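Local coordinates for DltD domain-containing protein (Beauveria bassiana, PDB 7D78) that probably acts as a thioesterase of the alpha/beta hydrolase fold that cyclises polyketide chains into medium-ring lactones, at residues D70-F75 with F80-Y85. Numbering follows the deposited sequence. Where two conformers were deposited one is given.
Sequences DIAETF and FNTYIY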
loop_
_atom_site.group_PDB
_atom_site.type_symbol
_atom_site.label_atom_id
_atom_site.label_comp_id
_atom_site.label_asym_id
_atom_site.label_seq_id
_atom_site.Cartn_x
_atom_site.Cartn_y
_atom_site.Cartn_z
ATOM N N ASP A 70 21.419 -14.737 -17.782
ATOM C CA ASP A 70 21.296 -15.651 -18.913
ATOM C C ASP A 70 20.131 -15.264 -19.816
ATOM O O ASP A 70 20.258 -15.289 -21.046
ATOM C CB ASP A 70 21.128 -17.082 -18.412
ATOM C CG ASP A 70 22.371 -17.609 -17.734
ATOM O OD1 ASP A 70 23.481 -17.141 -18.076
ATOM O OD2 ASP A 70 22.238 -18.489 -16.861
ATOM N N ILE A 71 18.989 -14.907 -19.223
ATOM C CA ILE A 71 17.827 -14.489 -20.005
ATOM C C ILE A 71 18.108 -13.169 -20.718
ATOM O O ILE A 71 17.745 -12.993 -21.890
ATOM C CB ILE A 71 16.584 -14.387 -19.096
ATOM C CG1 ILE A 71 16.427 -15.645 -18.239
ATOM C CG2 ILE A 71 15.315 -14.125 -19.907
ATOM C CD1 ILE A 71 15.760 -16.787 -18.956
ATOM N N ALA A 72 18.763 -12.224 -20.029
ATOM C CA ALA A 72 19.032 -10.915 -20.620
ATOM C C ALA A 72 19.960 -11.014 -21.827
ATOM O O ALA A 72 19.795 -10.276 -22.809
ATOM C CB ALA A 72 19.640 -9.981 -19.578
ATOM N N GLU A 73 20.971 -11.884 -21.750
ATOM C CA GLU A 73 21.868 -12.081 -22.889
ATOM C C GLU A 73 21.103 -12.569 -24.115
ATOM O O GLU A 73 21.360 -12.113 -25.236
ATOM C CB GLU A 73 22.970 -13.075 -22.519
ATOM C CG GLU A 73 23.873 -12.595 -21.395
ATOM C CD GLU A 73 24.892 -13.644 -20.973
ATOM O OE1 GLU A 73 25.049 -14.650 -21.697
ATOM O OE2 GLU A 73 25.535 -13.462 -19.919
ATOM N N THR A 74 20.161 -13.496 -23.922
ATOM C CA THR A 74 19.335 -13.962 -25.035
ATOM C C THR A 74 18.469 -12.836 -25.574
ATOM O O THR A 74 18.378 -12.638 -26.792
ATOM C CB THR A 74 18.465 -15.145 -24.599
ATOM O OG1 THR A 74 19.304 -16.238 -24.216
ATOM C CG2 THR A 74 17.551 -15.599 -25.741
ATOM N N PHE A 75 17.819 -12.088 -24.678
ATOM C CA PHE A 75 17.020 -10.945 -25.113
ATOM C C PHE A 75 17.872 -9.976 -25.922
ATOM O O PHE A 75 17.472 -9.525 -27.001
ATOM C CB PHE A 75 16.412 -10.233 -23.902
ATOM C CG PHE A 75 15.245 -10.953 -23.274
ATOM C CD1 PHE A 75 14.553 -11.940 -23.960
ATOM C CD2 PHE A 75 14.824 -10.617 -21.987
ATOM C CE1 PHE A 75 13.470 -12.589 -23.379
ATOM C CE2 PHE A 75 13.743 -11.266 -21.393
ATOM C CZ PHE A 75 13.064 -12.251 -22.084
ATOM N N PHE A 80 16.706 -6.890 -28.138
ATOM C CA PHE A 80 16.021 -6.199 -27.047
ATOM C C PHE A 80 17.041 -5.630 -26.067
ATOM O O PHE A 80 17.782 -6.395 -25.437
ATOM C CB PHE A 80 15.074 -7.145 -26.306
ATOM C CG PHE A 80 13.939 -7.661 -27.146
ATOM C CD1 PHE A 80 12.765 -6.933 -27.269
ATOM C CD2 PHE A 80 14.040 -8.883 -27.799
ATOM C CE1 PHE A 80 11.711 -7.408 -28.046
ATOM C CE2 PHE A 80 12.992 -9.365 -28.577
ATOM C CZ PHE A 80 11.827 -8.626 -28.698
ATOM N N ASN A 81 17.089 -4.299 -25.943
ATOM C CA ASN A 81 17.704 -3.708 -24.756
ATOM C C ASN A 81 17.092 -4.372 -23.533
ATOM O O ASN A 81 15.874 -4.534 -23.461
ATOM C CB ASN A 81 17.455 -2.200 -24.664
ATOM C CG ASN A 81 18.054 -1.407 -25.805
ATOM O OD1 ASN A 81 19.266 -1.162 -25.860
ATOM N ND2 ASN A 81 17.190 -0.928 -26.684
ATOM N N THR A 82 17.931 -4.769 -22.578
ATOM C CA THR A 82 17.442 -5.425 -21.373
ATOM C C THR A 82 18.081 -4.791 -20.146
ATOM O O THR A 82 19.302 -4.624 -20.092
ATOM C CB THR A 82 17.720 -6.937 -21.402
ATOM O OG1 THR A 82 17.168 -7.502 -22.599
ATOM C CG2 THR A 82 17.057 -7.605 -20.215
ATOM N N TYR A 83 17.253 -4.434 -19.167
ATOM C CA TYR A 83 17.702 -3.869 -17.896
ATOM C C TYR A 83 17.288 -4.813 -16.777
ATOM O O TYR A 83 16.092 -5.032 -16.564
ATOM C CB TYR A 83 17.087 -2.483 -17.674
ATOM C CG TYR A 83 17.588 -1.717 -16.455
ATOM C CD1 TYR A 83 18.940 -1.493 -16.266
ATOM C CD2 TYR A 83 16.695 -1.174 -15.522
ATOM C CE1 TYR A 83 19.411 -0.769 -15.180
ATOM C CE2 TYR A 83 17.152 -0.434 -14.429
ATOM C CZ TYR A 83 18.520 -0.241 -14.261
ATOM O OH TYR A 83 19.015 0.482 -13.186
ATOM N N ILE A 84 18.267 -5.412 -16.100
ATOM C CA ILE A 84 18.037 -6.123 -14.845
ATOM C C ILE A 84 18.540 -5.231 -13.723
ATOM O O ILE A 84 19.640 -4.675 -13.815
ATOM C CB ILE A 84 18.751 -7.487 -14.808
ATOM C CG1 ILE A 84 18.861 -8.120 -16.193
ATOM C CG2 ILE A 84 18.044 -8.445 -13.855
ATOM C CD1 ILE A 84 19.694 -9.381 -16.164
ATOM N N TYR A 85 17.752 -5.089 -12.662
ATOM C CA TYR A 85 18.110 -4.163 -11.597
ATOM C C TYR A 85 17.832 -4.786 -10.236
ATOM O O TYR A 85 17.016 -5.705 -10.098
ATOM C CB TYR A 85 17.350 -2.817 -11.737
ATOM C CG TYR A 85 15.862 -2.947 -11.439
ATOM C CD1 TYR A 85 14.975 -3.373 -12.420
ATOM C CD2 TYR A 85 15.360 -2.685 -10.164
ATOM C CE1 TYR A 85 13.614 -3.526 -12.147
ATOM C CE2 TYR A 85 14.012 -2.842 -9.875
ATOM C CZ TYR A 85 13.146 -3.260 -10.868
ATOM O OH TYR A 85 11.820 -3.397 -10.577
#
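Ala-72 meets Thr-82 and Ile-84 where helix 68-77 packs on strand 81-86, a worked example of how a crossover helix packs on the strand that follows it in a beta-alpha-beta unit, here strand 51-57, helix and strand 81-86 of the alpha/beta hydrolase fold. The two segments run nearly antiparallel, at 164°, with their axes 7.8 Å apart, consistent with the small methyl of Ala-72 at the interface. That CB packs closely on CG2 of Thr-82, at 3.6 Å, and beside it lies CD1 of Ile-84, a side chain modelled in two conformers, so that the closeness of its approach is uncertain.

The other branch of Thr-82 faces Phe-75. With chi1 at -55°, OG1 stands beside the backbone N and can turn back to donate to the O of Phe-80 (3.1 Å), reaching it from above the carbonyl plane. The same OG1 lies 3.1 Å from CB of Phe-75 and near the edge of its ring, while Ile-71 CG2 covers one ring face from within the helix. At the turn, Phe-80 N donates to Phe-75 O (3.0 Å, 157° at the hydrogen), and this oxygen also lies in plane at the edge of the Phe-80 ring.

The outward side of the helix differs: Asp-70 and Glu-73 point away from the strand and are exposed. Phe-75 and Phe-80, both buried, reach Thr-313 and Ile-316 of helix 305-319. Chemically, the buried seam is mostly apolar: the threonine hydroxyl is bonded to the carbonyl of Phe-80, just before the strand, while its methyl packs on Ala-72, and one backbone bond ties the helix to the incoming chain.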